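Local coordinates for VgrG protein (Vibrio cholerae, PDB 4DTF), which probably uses its actin cross-linking domain to join actin subunits covalently in an ATP-dependent reaction, and here holds a non-hydrolysable ATP analogue with magnesium, at residues P14-H19 with S93-M98; I27-A32 with I166-S171; Q174-V179 with A347-F352. All coordinates share one frame; numbering follows the deposited sequence.

Interaction 1 (P14-H19 with S93-M98); sequences PDFPTH and SYPCEM. With ANP (phosphoaminophosphonic acid-adenylate ester), chain B.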
loop_
_atom_site.group_PDB
_atom_site.type_symbol
_atom_site.label_atom_id
_atom_site.label_comp_id
_atom_site.label_asym_id
_atom_site.label_seq_id
_atom_site.Cartn_x
_atom_site.Cartn_y
_atom_site.Cartn_z
ATOM N N PRO A 14 0.219 4.673 16.999
ATOM C CA PRO A 14 1.471 5.277 16.525
ATOM C C PRO A 14 1.568 5.236 14.999
ATOM O O PRO A 14 1.009 4.338 14.358
ATOM C CB PRO A 14 2.559 4.410 17.177
ATOM C CG PRO A 14 1.892 3.757 18.330
ATOM C CD PRO A 14 0.488 3.522 17.884
ATOM N N ASP A 15 2.227 6.247 14.424
ATOM C CA ASP A 15 2.467 6.325 12.991
ATOM C C ASP A 15 3.546 5.310 12.664
ATOM O O ASP A 15 4.318 4.923 13.545
ATOM C CB ASP A 15 2.955 7.724 12.598
ATOM C CG ASP A 15 1.922 8.808 12.793
ATOM O OD1 ASP A 15 0.889 8.777 12.085
ATOM O OD2 ASP A 15 2.145 9.691 13.649
ATOM N N PHE A 16 3.597 4.869 11.405
ATOM C CA PHE A 16 4.613 3.920 10.976
ATOM C C PHE A 16 5.990 4.553 11.155
ATOM O O PHE A 16 6.140 5.739 10.844
ATOM C CB PHE A 16 4.461 3.589 9.470
ATOM C CG PHE A 16 3.216 2.864 9.015
ATOM C CD1 PHE A 16 2.750 1.746 9.697
ATOM C CD2 PHE A 16 2.547 3.258 7.862
ATOM C CE1 PHE A 16 1.627 1.049 9.244
ATOM C CE2 PHE A 16 1.422 2.563 7.413
ATOM C CZ PHE A 16 0.968 1.465 8.108
ATOM N N PRO A 17 7.024 3.777 11.562
ATOM C CA PRO A 17 8.386 4.329 11.512
ATOM C C PRO A 17 8.679 4.587 10.023
ATOM O O PRO A 17 8.139 3.887 9.162
ATOM C CB PRO A 17 9.262 3.201 12.064
ATOM C CG PRO A 17 8.461 1.959 11.924
ATOM C CD PRO A 17 7.016 2.342 11.923
ATOM N N THR A 18 9.445 5.635 9.720
ATOM C CA THR A 18 9.748 6.010 8.339
ATOM C C THR A 18 11.147 5.562 7.865
ATOM O O THR A 18 11.354 5.406 6.661
ATOM C CB THR A 18 9.564 7.526 8.164
ATOM O OG1 THR A 18 10.443 8.217 9.051
ATOM C CG2 THR A 18 8.123 7.986 8.370
ATOM N N HIS A 19 12.107 5.378 8.793
ATOM C CA HIS A 19 13.488 5.012 8.451
ATOM C C HIS A 19 13.881 3.574 8.727
ATOM O O HIS A 19 13.627 3.054 9.812
ATOM C CB HIS A 19 14.495 5.973 9.113
ATOM C CG HIS A 19 15.899 5.786 8.605
ATOM N ND1 HIS A 19 16.339 6.423 7.453
ATOM C CD2 HIS A 19 16.888 4.982 9.065
ATOM C CE1 HIS A 19 17.580 6.010 7.269
ATOM N NE2 HIS A 19 17.955 5.142 8.211
ATOM N N SER A 93 0.462 -4.282 9.147
ATOM C CA SER A 93 1.683 -4.316 9.940
ATOM C C SER A 93 2.453 -3.005 9.947
ATOM O O SER A 93 2.357 -2.222 9.000
ATOM C CB SER A 93 2.594 -5.464 9.506
ATOM O OG SER A 93 3.315 -5.157 8.321
ATOM N N TYR A 94 3.218 -2.780 11.019
ATOM C CA TYR A 94 4.182 -1.697 11.111
ATOM C C TYR A 94 5.364 -2.274 10.318
ATOM O O TYR A 94 5.693 -3.456 10.517
ATOM C CB TYR A 94 4.560 -1.419 12.584
ATOM C CG TYR A 94 3.506 -0.577 13.275
ATOM C CD1 TYR A 94 2.345 -1.157 13.781
ATOM C CD2 TYR A 94 3.630 0.809 13.346
ATOM C CE1 TYR A 94 1.344 -0.383 14.365
ATOM C CE2 TYR A 94 2.645 1.593 13.948
ATOM C CZ TYR A 94 1.496 0.993 14.445
ATOM O OH TYR A 94 0.503 1.756 15.006
ATOM N N PRO A 95 5.952 -1.535 9.349
ATOM C CA PRO A 95 7.057 -2.116 8.569
ATOM C C PRO A 95 8.248 -2.543 9.419
ATOM O O PRO A 95 8.475 -2.005 10.509
ATOM C CB PRO A 95 7.454 -0.975 7.626
ATOM C CG PRO A 95 7.000 0.278 8.333
ATOM C CD PRO A 95 5.708 -0.131 8.957
ATOM N N CYS A 96 8.989 -3.526 8.919
ATOM C CA CYS A 96 10.208 -4.014 9.536
ATOM C C CYS A 96 11.236 -4.239 8.435
ATOM O O CYS A 96 10.908 -4.091 7.250
ATOM C CB CYS A 96 9.958 -5.268 10.372
ATOM S SG CYS A 96 9.472 -6.733 9.423
ATOM N N GLU A 97 12.484 -4.546 8.812
ATOM C CA GLU A 97 13.531 -4.830 7.838
ATOM C C GLU A 97 13.213 -6.171 7.218
ATOM O O GLU A 97 12.772 -7.080 7.921
ATOM C CB GLU A 97 14.908 -4.863 8.502
ATOM C CG GLU A 97 15.223 -3.602 9.285
ATOM C CD GLU A 97 16.427 -3.663 10.206
ATOM O OE1 GLU A 97 16.460 -2.892 11.188
ATOM O OE2 GLU A 97 17.339 -4.471 9.940
ATOM N N MET A 98 13.377 -6.265 5.895
ATOM C CA MET A 98 13.103 -7.469 5.094
ATOM C C MET A 98 13.862 -8.708 5.555
ATOM O O MET A 98 13.342 -9.809 5.448
ATOM C CB MET A 98 13.399 -7.213 3.617
ATOM C CG MET A 98 12.299 -6.537 2.909
ATOM S SD MET A 98 12.371 -6.745 1.114
ATOM C CE MET A 98 11.601 -8.319 0.940
HETATM P PG ANP B . -6.187 1.735 2.143
HETATM O O1G ANP B . -6.703 0.349 2.383
HETATM O O2G ANP B . -6.339 2.167 0.714
HETATM O O3G ANP B . -6.907 2.746 2.983
HETATM P PB ANP B . -3.911 2.498 3.632
HETATM O O1B ANP B . -4.533 3.832 3.836
HETATM O O2B ANP B . -4.022 1.683 4.885
HETATM N N3B ANP B . -4.627 1.784 2.522
HETATM P PA ANP B . -1.145 2.417 4.106
HETATM O O1A ANP B . -0.181 3.538 3.979
HETATM O O2A ANP B . -1.551 2.259 5.568
HETATM O O3A ANP B . -2.359 2.691 3.273
HETATM O "O5'" ANP B . -0.494 1.041 3.602
HETATM C "C5'" ANP B . 0.863 0.932 4.021
HETATM C "C4'" ANP B . 1.428 -0.433 3.742
HETATM O "O4'" ANP B . 2.826 -0.228 3.461
HETATM C "C3'" ANP B . 1.412 -1.385 4.938
HETATM O "O3'" ANP B . 1.524 -2.742 4.518
HETATM C "C2'" ANP B . 2.644 -0.922 5.708
HETATM O "O2'" ANP B . 3.179 -1.894 6.591
HETATM C "C1'" ANP B . 3.606 -0.682 4.549
HETATM N N9 ANP B . 4.663 0.283 4.797
HETATM C C8 ANP B . 4.563 1.534 5.355
HETATM N N7 ANP B . 5.706 2.151 5.490
HETATM C C5 ANP B . 6.629 1.260 4.968
HETATM C C6 ANP B . 8.026 1.330 4.780
HETATM N N6 ANP B . 8.776 2.369 5.165
HETATM N N1 ANP B . 8.633 0.281 4.182
HETATM C C2 ANP B . 7.892 -0.770 3.810
HETATM N N3 ANP B . 6.575 -0.955 3.946
HETATM C C4 ANP B . 6.002 0.105 4.534
#

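Interaction 2 (I27-A32 with I166-S171); sequences IENELA and ITMTPS. With ANP (phosphoaminophosphonic acid-adenylate ester), chain B.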
loop_
_atom_site.group_PDB
_atom_site.type_symbol
_atom_site.label_atom_id
_atom_site.label_comp_id
_atom_site.label_asym_id
_atom_site.label_seq_id
_atom_site.Cartn_x
_atom_site.Cartn_y
_atom_site.Cartn_z
ATOM N N ILE A 27 2.926 -5.544 5.572
ATOM C CA ILE A 27 1.889 -6.457 5.077
ATOM C C ILE A 27 0.496 -5.936 5.400
ATOM O O ILE A 27 0.318 -5.190 6.360
ATOM C CB ILE A 27 2.080 -7.931 5.550
ATOM C CG1 ILE A 27 1.940 -8.076 7.090
ATOM C CG2 ILE A 27 3.377 -8.556 5.008
ATOM C CD1 ILE A 27 1.857 -9.531 7.626
ATOM N N GLU A 28 -0.491 -6.347 4.600
ATOM C CA GLU A 28 -1.894 -5.988 4.788
ATOM C C GLU A 28 -2.680 -7.274 4.732
ATOM O O GLU A 28 -2.437 -8.083 3.840
ATOM C CB GLU A 28 -2.355 -5.046 3.670
ATOM C CG GLU A 28 -1.778 -3.649 3.786
ATOM C CD GLU A 28 -1.940 -2.814 2.534
ATOM O OE1 GLU A 28 -1.362 -3.177 1.483
ATOM O OE2 GLU A 28 -2.661 -1.794 2.602
ATOM N N ASN A 29 -3.563 -7.510 5.712
ATOM C CA ASN A 29 -4.335 -8.746 5.755
ATOM C C ASN A 29 -5.783 -8.506 6.133
ATOM O O ASN A 29 -6.091 -8.249 7.306
ATOM C CB ASN A 29 -3.705 -9.782 6.702
ATOM C CG ASN A 29 -4.142 -11.213 6.414
ATOM O OD1 ASN A 29 -3.431 -12.157 6.702
ATOM N ND2 ASN A 29 -5.269 -11.421 5.762
ATOM N N GLU A 30 -6.673 -8.624 5.143
ATOM C CA GLU A 30 -8.106 -8.461 5.367
ATOM C C GLU A 30 -8.653 -9.777 5.935
ATOM O O GLU A 30 -8.385 -10.847 5.389
ATOM C CB GLU A 30 -8.821 -8.066 4.074
ATOM C CG GLU A 30 -10.280 -7.675 4.248
ATOM C CD GLU A 30 -11.046 -7.511 2.950
ATOM O OE1 GLU A 30 -12.084 -6.818 2.969
ATOM O OE2 GLU A 30 -10.602 -8.055 1.915
ATOM N N LEU A 31 -9.352 -9.693 7.075
ATOM C CA LEU A 31 -9.890 -10.874 7.741
ATOM C C LEU A 31 -11.236 -11.272 7.178
ATOM O O LEU A 31 -11.976 -10.426 6.684
ATOM C CB LEU A 31 -10.018 -10.638 9.256
ATOM C CG LEU A 31 -8.757 -10.237 10.008
ATOM C CD1 LEU A 31 -9.075 -9.897 11.414
ATOM C CD2 LEU A 31 -7.673 -11.304 9.920
ATOM N N ALA A 32 -11.562 -12.572 7.280
ATOM C CA ALA A 32 -12.869 -13.113 6.911
ATOM C C ALA A 32 -13.525 -13.640 8.187
ATOM O O ALA A 32 -12.832 -14.131 9.081
ATOM C CB ALA A 32 -12.721 -14.245 5.897
ATOM N N ILE A 166 -12.105 -17.165 12.779
ATOM C CA ILE A 166 -11.577 -15.979 12.106
ATOM C C ILE A 166 -10.325 -16.385 11.362
ATOM O O ILE A 166 -9.408 -16.976 11.921
ATOM C CB ILE A 166 -11.451 -14.735 13.019
ATOM C CG1 ILE A 166 -12.824 -14.388 13.684
ATOM C CG2 ILE A 166 -10.848 -13.530 12.266
ATOM C CD1 ILE A 166 -14.057 -14.360 12.776
ATOM N N THR A 167 -10.331 -16.084 10.081
ATOM C CA THR A 167 -9.390 -16.559 9.111
ATOM C C THR A 167 -8.769 -15.443 8.235
ATOM O O THR A 167 -9.246 -14.313 8.203
ATOM C CB THR A 167 -10.217 -17.616 8.335
ATOM O OG1 THR A 167 -9.739 -18.942 8.531
ATOM C CG2 THR A 167 -10.577 -17.230 6.926
ATOM N N MET A 168 -7.709 -15.801 7.522
ATOM C CA MET A 168 -6.980 -14.958 6.570
ATOM C C MET A 168 -6.625 -15.810 5.348
ATOM O O MET A 168 -6.476 -17.030 5.489
ATOM C CB MET A 168 -5.745 -14.338 7.222
ATOM C CG MET A 168 -4.955 -15.288 8.060
ATOM S SD MET A 168 -3.811 -14.493 9.195
ATOM C CE MET A 168 -4.881 -13.831 10.421
ATOM N N THR A 169 -6.564 -15.196 4.143
ATOM C CA THR A 169 -6.316 -15.920 2.884
ATOM C C THR A 169 -5.488 -15.096 1.864
ATOM O O THR A 169 -5.545 -13.872 1.946
ATOM C CB THR A 169 -7.668 -16.405 2.334
ATOM O OG1 THR A 169 -7.475 -17.454 1.398
ATOM C CG2 THR A 169 -8.515 -15.281 1.740
ATOM N N PRO A 170 -4.748 -15.710 0.883
ATOM C CA PRO A 170 -3.972 -14.893 -0.080
ATOM C C PRO A 170 -4.774 -13.800 -0.793
ATOM O O PRO A 170 -4.222 -12.726 -1.024
ATOM C CB PRO A 170 -3.401 -15.934 -1.056
ATOM C CG PRO A 170 -3.306 -17.182 -0.247
ATOM C CD PRO A 170 -4.540 -17.152 0.624
ATOM N N SER A 171 -6.080 -14.044 -1.083
ATOM C CA SER A 171 -6.966 -13.054 -1.714
ATOM C C SER A 171 -7.178 -11.795 -0.840
ATOM O O SER A 171 -7.473 -10.740 -1.388
ATOM C CB SER A 171 -8.299 -13.675 -2.159
ATOM O OG SER A 171 -9.263 -13.804 -1.127
HETATM P PG ANP B . -6.187 1.735 2.143
HETATM O O1G ANP B . -6.703 0.349 2.383
HETATM O O2G ANP B . -6.339 2.167 0.714
HETATM O O3G ANP B . -6.907 2.746 2.983
HETATM P PB ANP B . -3.911 2.498 3.632
HETATM O O1B ANP B . -4.533 3.832 3.836
HETATM O O2B ANP B . -4.022 1.683 4.885
HETATM N N3B ANP B . -4.627 1.784 2.522
HETATM P PA ANP B . -1.145 2.417 4.106
HETATM O O1A ANP B . -0.181 3.538 3.979
HETATM O O2A ANP B . -1.551 2.259 5.568
HETATM O O3A ANP B . -2.359 2.691 3.273
HETATM O "O5'" ANP B . -0.494 1.041 3.602
HETATM C "C5'" ANP B . 0.863 0.932 4.021
HETATM C "C4'" ANP B . 1.428 -0.433 3.742
HETATM O "O4'" ANP B . 2.826 -0.228 3.461
HETATM C "C3'" ANP B . 1.412 -1.385 4.938
HETATM O "O3'" ANP B . 1.524 -2.742 4.518
HETATM C "C2'" ANP B . 2.644 -0.922 5.708
HETATM O "O2'" ANP B . 3.179 -1.894 6.591
HETATM C "C1'" ANP B . 3.606 -0.682 4.549
HETATM N N9 ANP B . 4.663 0.283 4.797
HETATM C C8 ANP B . 4.563 1.534 5.355
HETATM N N7 ANP B . 5.706 2.151 5.490
HETATM C C5 ANP B . 6.629 1.260 4.968
HETATM C C6 ANP B . 8.026 1.330 4.780
HETATM N N6 ANP B . 8.776 2.369 5.165
HETATM N N1 ANP B . 8.633 0.281 4.182
HETATM C C2 ANP B . 7.892 -0.770 3.810
HETATM N N3 ANP B . 6.575 -0.955 3.946
HETATM C C4 ANP B . 6.002 0.105 4.534
#

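Interaction 3 (Q174-V179 with A347-F352); sequences QATVGV and AILFEF. With MG (magnesium ion), chain D; ANP (phosphoaminophosphonic acid-adenylate ester), chain B.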
loop_
_atom_site.group_PDB
_atom_site.type_symbol
_atom_site.label_atom_id
_atom_site.label_comp_id
_atom_site.label_asym_id
_atom_site.label_seq_id
_atom_site.Cartn_x
_atom_site.Cartn_y
_atom_site.Cartn_z
ATOM N N GLN A 174 -1.798 -8.476 0.887
ATOM C CA GLN A 174 -0.816 -7.708 0.116
ATOM C C GLN A 174 0.452 -7.568 0.917
ATOM O O GLN A 174 0.432 -7.712 2.137
ATOM C CB GLN A 174 -1.315 -6.316 -0.275
ATOM C CG GLN A 174 -2.255 -6.315 -1.463
ATOM C CD GLN A 174 -3.667 -6.245 -0.988
ATOM O OE1 GLN A 174 -4.093 -5.256 -0.387
ATOM N NE2 GLN A 174 -4.414 -7.307 -1.232
ATOM N N ALA A 175 1.558 -7.256 0.229
ATOM C CA ALA A 175 2.844 -6.963 0.836
ATOM C C ALA A 175 3.339 -5.675 0.173
ATOM O O ALA A 175 3.088 -5.470 -1.012
ATOM C CB ALA A 175 3.817 -8.100 0.576
ATOM N N THR A 176 4.005 -4.795 0.942
ATOM C CA THR A 176 4.578 -3.532 0.457
ATOM C C THR A 176 6.060 -3.554 0.758
ATOM O O THR A 176 6.448 -3.781 1.898
ATOM C CB THR A 176 3.829 -2.304 1.023
ATOM O OG1 THR A 176 2.475 -2.341 0.573
ATOM C CG2 THR A 176 4.444 -0.976 0.584
ATOM N N VAL A 177 6.892 -3.331 -0.270
ATOM C CA VAL A 177 8.340 -3.359 -0.132
ATOM C C VAL A 177 8.873 -1.951 -0.366
ATOM O O VAL A 177 8.513 -1.317 -1.352
ATOM C CB VAL A 177 8.987 -4.413 -1.101
ATOM C CG1 VAL A 177 10.504 -4.249 -1.201
ATOM C CG2 VAL A 177 8.624 -5.840 -0.700
ATOM N N GLY A 178 9.752 -1.502 0.526
ATOM C CA GLY A 178 10.428 -0.217 0.406
ATOM C C GLY A 178 11.899 -0.432 0.140
ATOM O O GLY A 178 12.518 -1.259 0.807
ATOM N N VAL A 179 12.463 0.263 -0.865
ATOM C CA VAL A 179 13.890 0.170 -1.224
ATOM C C VAL A 179 14.446 1.577 -1.440
ATOM O O VAL A 179 13.674 2.483 -1.755
ATOM C CB VAL A 179 14.149 -0.736 -2.483
ATOM C CG1 VAL A 179 13.819 -2.209 -2.210
ATOM C CG2 VAL A 179 13.387 -0.233 -3.708
ATOM N N ALA A 347 13.437 6.513 0.085
ATOM C CA ALA A 347 12.941 5.156 -0.106
ATOM C C ALA A 347 11.679 5.303 -0.951
ATOM O O ALA A 347 10.916 6.259 -0.780
ATOM C CB ALA A 347 12.605 4.490 1.231
ATOM N N ILE A 348 11.486 4.372 -1.882
ATOM C CA ILE A 348 10.316 4.312 -2.750
ATOM C C ILE A 348 9.668 2.973 -2.491
ATOM O O ILE A 348 10.366 1.969 -2.302
ATOM C CB ILE A 348 10.645 4.591 -4.246
ATOM C CG1 ILE A 348 11.810 3.697 -4.760
ATOM C CG2 ILE A 348 10.908 6.099 -4.450
ATOM C CD1 ILE A 348 12.064 3.723 -6.312
ATOM N N LEU A 349 8.335 2.971 -2.395
ATOM C CA LEU A 349 7.558 1.797 -2.009
ATOM C C LEU A 349 6.712 1.207 -3.100
ATOM O O LEU A 349 6.266 1.912 -4.006
ATOM C CB LEU A 349 6.713 2.124 -0.759
ATOM C CG LEU A 349 7.464 2.005 0.579
ATOM C CD1 LEU A 349 8.532 3.102 0.743
ATOM C CD2 LEU A 349 6.517 2.086 1.713
ATOM N N PHE A 350 6.493 -0.115 -3.012
ATOM C CA PHE A 350 5.723 -0.836 -4.012
ATOM C C PHE A 350 4.810 -1.853 -3.389
ATOM O O PHE A 350 5.242 -2.662 -2.568
ATOM C CB PHE A 350 6.662 -1.517 -5.022
ATOM C CG PHE A 350 7.592 -0.540 -5.692
ATOM C CD1 PHE A 350 7.213 0.113 -6.863
ATOM C CD2 PHE A 350 8.832 -0.240 -5.133
ATOM C CE1 PHE A 350 8.059 1.048 -7.460
ATOM C CE2 PHE A 350 9.674 0.695 -5.729
ATOM C CZ PHE A 350 9.279 1.339 -6.881
ATOM N N GLU A 351 3.546 -1.842 -3.808
ATOM C CA GLU A 351 2.578 -2.786 -3.272
ATOM C C GLU A 351 2.392 -3.954 -4.224
ATOM O O GLU A 351 2.058 -3.761 -5.394
ATOM C CB GLU A 351 1.245 -2.067 -2.999
ATOM C CG GLU A 351 0.105 -2.953 -2.513
ATOM C CD GLU A 351 -1.216 -2.223 -2.372
ATOM O OE1 GLU A 351 -1.216 -1.049 -1.943
ATOM O OE2 GLU A 351 -2.261 -2.834 -2.678
ATOM N N PHE A 352 2.541 -5.170 -3.693
ATOM C CA PHE A 352 2.299 -6.388 -4.453
ATOM C C PHE A 352 0.812 -6.675 -4.268
ATOM O O PHE A 352 0.387 -7.062 -3.177
ATOM C CB PHE A 352 3.190 -7.543 -3.946
ATOM C CG PHE A 352 4.642 -7.368 -4.323
ATOM C CD1 PHE A 352 5.479 -6.538 -3.580
ATOM C CD2 PHE A 352 5.173 -8.023 -5.430
ATOM C CE1 PHE A 352 6.820 -6.368 -3.940
ATOM C CE2 PHE A 352 6.521 -7.868 -5.773
ATOM C CZ PHE A 352 7.327 -7.030 -5.038
HETATM MG MG MG D . -3.659 -2.843 -0.480
HETATM P PG ANP B . -6.187 1.735 2.143
HETATM O O1G ANP B . -6.703 0.349 2.383
HETATM O O2G ANP B . -6.339 2.167 0.714
HETATM O O3G ANP B . -6.907 2.746 2.983
HETATM P PB ANP B . -3.911 2.498 3.632
HETATM O O1B ANP B . -4.533 3.832 3.836
HETATM O O2B ANP B . -4.022 1.683 4.885
HETATM N N3B ANP B . -4.627 1.784 2.522
HETATM P PA ANP B . -1.145 2.417 4.106
HETATM O O1A ANP B . -0.181 3.538 3.979
HETATM O O2A ANP B . -1.551 2.259 5.568
HETATM O O3A ANP B . -2.359 2.691 3.273
HETATM O "O5'" ANP B . -0.494 1.041 3.602
HETATM C "C5'" ANP B . 0.863 0.932 4.021
HETATM C "C4'" ANP B . 1.428 -0.433 3.742
HETATM O "O4'" ANP B . 2.826 -0.228 3.461
HETATM C "C3'" ANP B . 1.412 -1.385 4.938
HETATM O "O3'" ANP B . 1.524 -2.742 4.518
HETATM C "C2'" ANP B . 2.644 -0.922 5.708
HETATM O "O2'" ANP B . 3.179 -1.894 6.591
HETATM C "C1'" ANP B . 3.606 -0.682 4.549
HETATM N N9 ANP B . 4.663 0.283 4.797
HETATM C C8 ANP B . 4.563 1.534 5.355
HETATM N N7 ANP B . 5.706 2.151 5.490
HETATM C C5 ANP B . 6.629 1.260 4.968
HETATM C C6 ANP B . 8.026 1.330 4.780
HETATM N N6 ANP B . 8.776 2.369 5.165
HETATM N N1 ANP B . 8.633 0.281 4.182
HETATM C C2 ANP B . 7.892 -0.770 3.810
HETATM N N3 ANP B . 6.575 -0.955 3.946
HETATM C C4 ANP B . 6.002 0.105 4.534
HETATM O O HOH W 1 0.793 -0.291 0.224
#

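Interaction 1 (P14-H19 with S93-M98)
Tyr94 OH gives its hydrogen to Pro14 O over 2.7 Å, the donor tilted 23° from the carbonyl plane, and Pro14 CD lies close beside the same hydroxyl. The bond ties the phenol end to the backbone of the loop. Phe16 turns its own edge toward the face of Tyr94 in a T-shaped pair, with centroids 5.7 Å apart and planes at 80°. Because Phe16 CG stands anti to its carbonyl carbon (chi1 -65°), the ring swings off the loop toward Pro95, where CD1 meets Pro95 CD at 3.6 Å. Pro17 CD fills in at the edge of the tyrosine ring. Phe16 and Pro95 border the nucleotide: one face of Phe16 receives C8 of the adenine, 3.6 Å from CD2, while Pro95 CG lies over the base, 3.5 Å from C5. The ribose is held by polar contact, its O2' donating to Ser93 O at 2.6 Å. Phe16 and Pro95 thus meet the base through carbon atoms, which is consistent with contact by shape, whereas the bond at Ser93 O is directed at the sugar hydroxyl.

Interaction 2 (I27-A32 with I166-S171)
A single antiparallel bridge, Ala32 with Thr167, ties the chain around Ala32, which continues from strand 24-30, to the segment that precedes strand 173-180. Its main bond runs from Ala32 N to Thr167 O, 3.0 Å long and nearly straight at 171°; the return bond from Thr167 N to Ala32 O is weak at 3.3 Å. Alongside, Ala32 CB rests on Thr167 CG2. Strand 24-30 lies between strands 85-97 and 173-180, and the bridge links the chain leaving it to the loop. Side chains follow on from the bridge. Asn29 crosses Met168 at about a right angle, its CG anti to the backbone N (chi1 -159°), which lays OD1 3.2 Å from Met168 CB and close to SD. That oxygen takes its hydrogen bond from Gln173 NE2, while ND2 has a weak bond to Glu30 O. Met168, bent at its last torsion (chi3 73°), runs side by side with Leu31 and brings CE to 3.8 Å from Leu31 CD2. The other leucine branch, CD1, meets Ile166 CG2 at 4.1 Å, and Phe118 of helix 101-124 packs on both of these residues. Farther back along strand 24-30, at Ile27, the carbonyl O accepts a weak bond of 3.3 Å from O3' of the ribose.

Interaction 3 (Q174-V179 with A347-F352)
Two torsion patterns bring Gln174 and Glu351 to one magnesium ion: the glutamine chain folds at chi2 (99°), whereas the glutamate stands with CG anti to its backbone N (chi1 176°) and runs out extended. Gln174 OE1 binds the metal at 2.5 Å and Glu351 OE2 at 2.6 Å. Segments 174-179 and 347-352, on strands 173-180 and 345-352, run antiparallel with their axes at 160° and form part of the floor of the nucleotide site. Backbone bonds join the strands from Ala175 to Val179, with Val177 and Phe350 exchanging a pair and Val179 and Ile348 another. On the face that carries Thr176, Leu349 and Glu351 the chemistry is polar at the metal end and apolar at the base. A water lies between Thr176 OG1, at 2.7 Å, and Glu351 OE1, to which it donates over 3.1 Å. Glu351 OE2 is shared with Arg353 NH1 in a salt bridge, so this buried carboxylate oxygen answers to two positive partners. Thr176 CG2 comes to 3.4 Å from O4' of the ribose. Further along, Leu349 CD2 sits beneath the adenine, 3.4 Å from C5. Gly178, having no side chain, lets Leu349 CG approach its CA to 3.7 Å and leaves the adenine room close to the backbone. The face bearing Ala175, Val177, Val179, Ile348, Phe350 and Phe352 is apolar in its side chains, and helix 190-196 packs against it through Leu194 and Leu195. Phe352 turns the edge of its ring to Ala175 O, and its CE1 reaches Val177 CG2 at 3.7 Å.

All three contacts have a segment that reaches one bound nucleotide within the actin cross-linking domain. Their centres lie about 20 Å (interactions 1 and 2), 12 Å (1 and 3) and 18 Å (2 and 3) apart. Neighbouring strands connect them: 85-97 pairs with 24-30, 24-30 with 173-180, and 173-180 with 345-352. Ser93 OG meets Ile27 N between interactions 1 and 2, and Glu28 N meets Gln174 O between 2 and 3. Along the chain the segments of interactions 1 and 2 alternate, whereas interaction 3 follows both. Pro95 of interaction 1 and Leu349 of interaction 3 clasp opposite faces of the adenine, so the pocket is assembled from widely separated parts of the sequence.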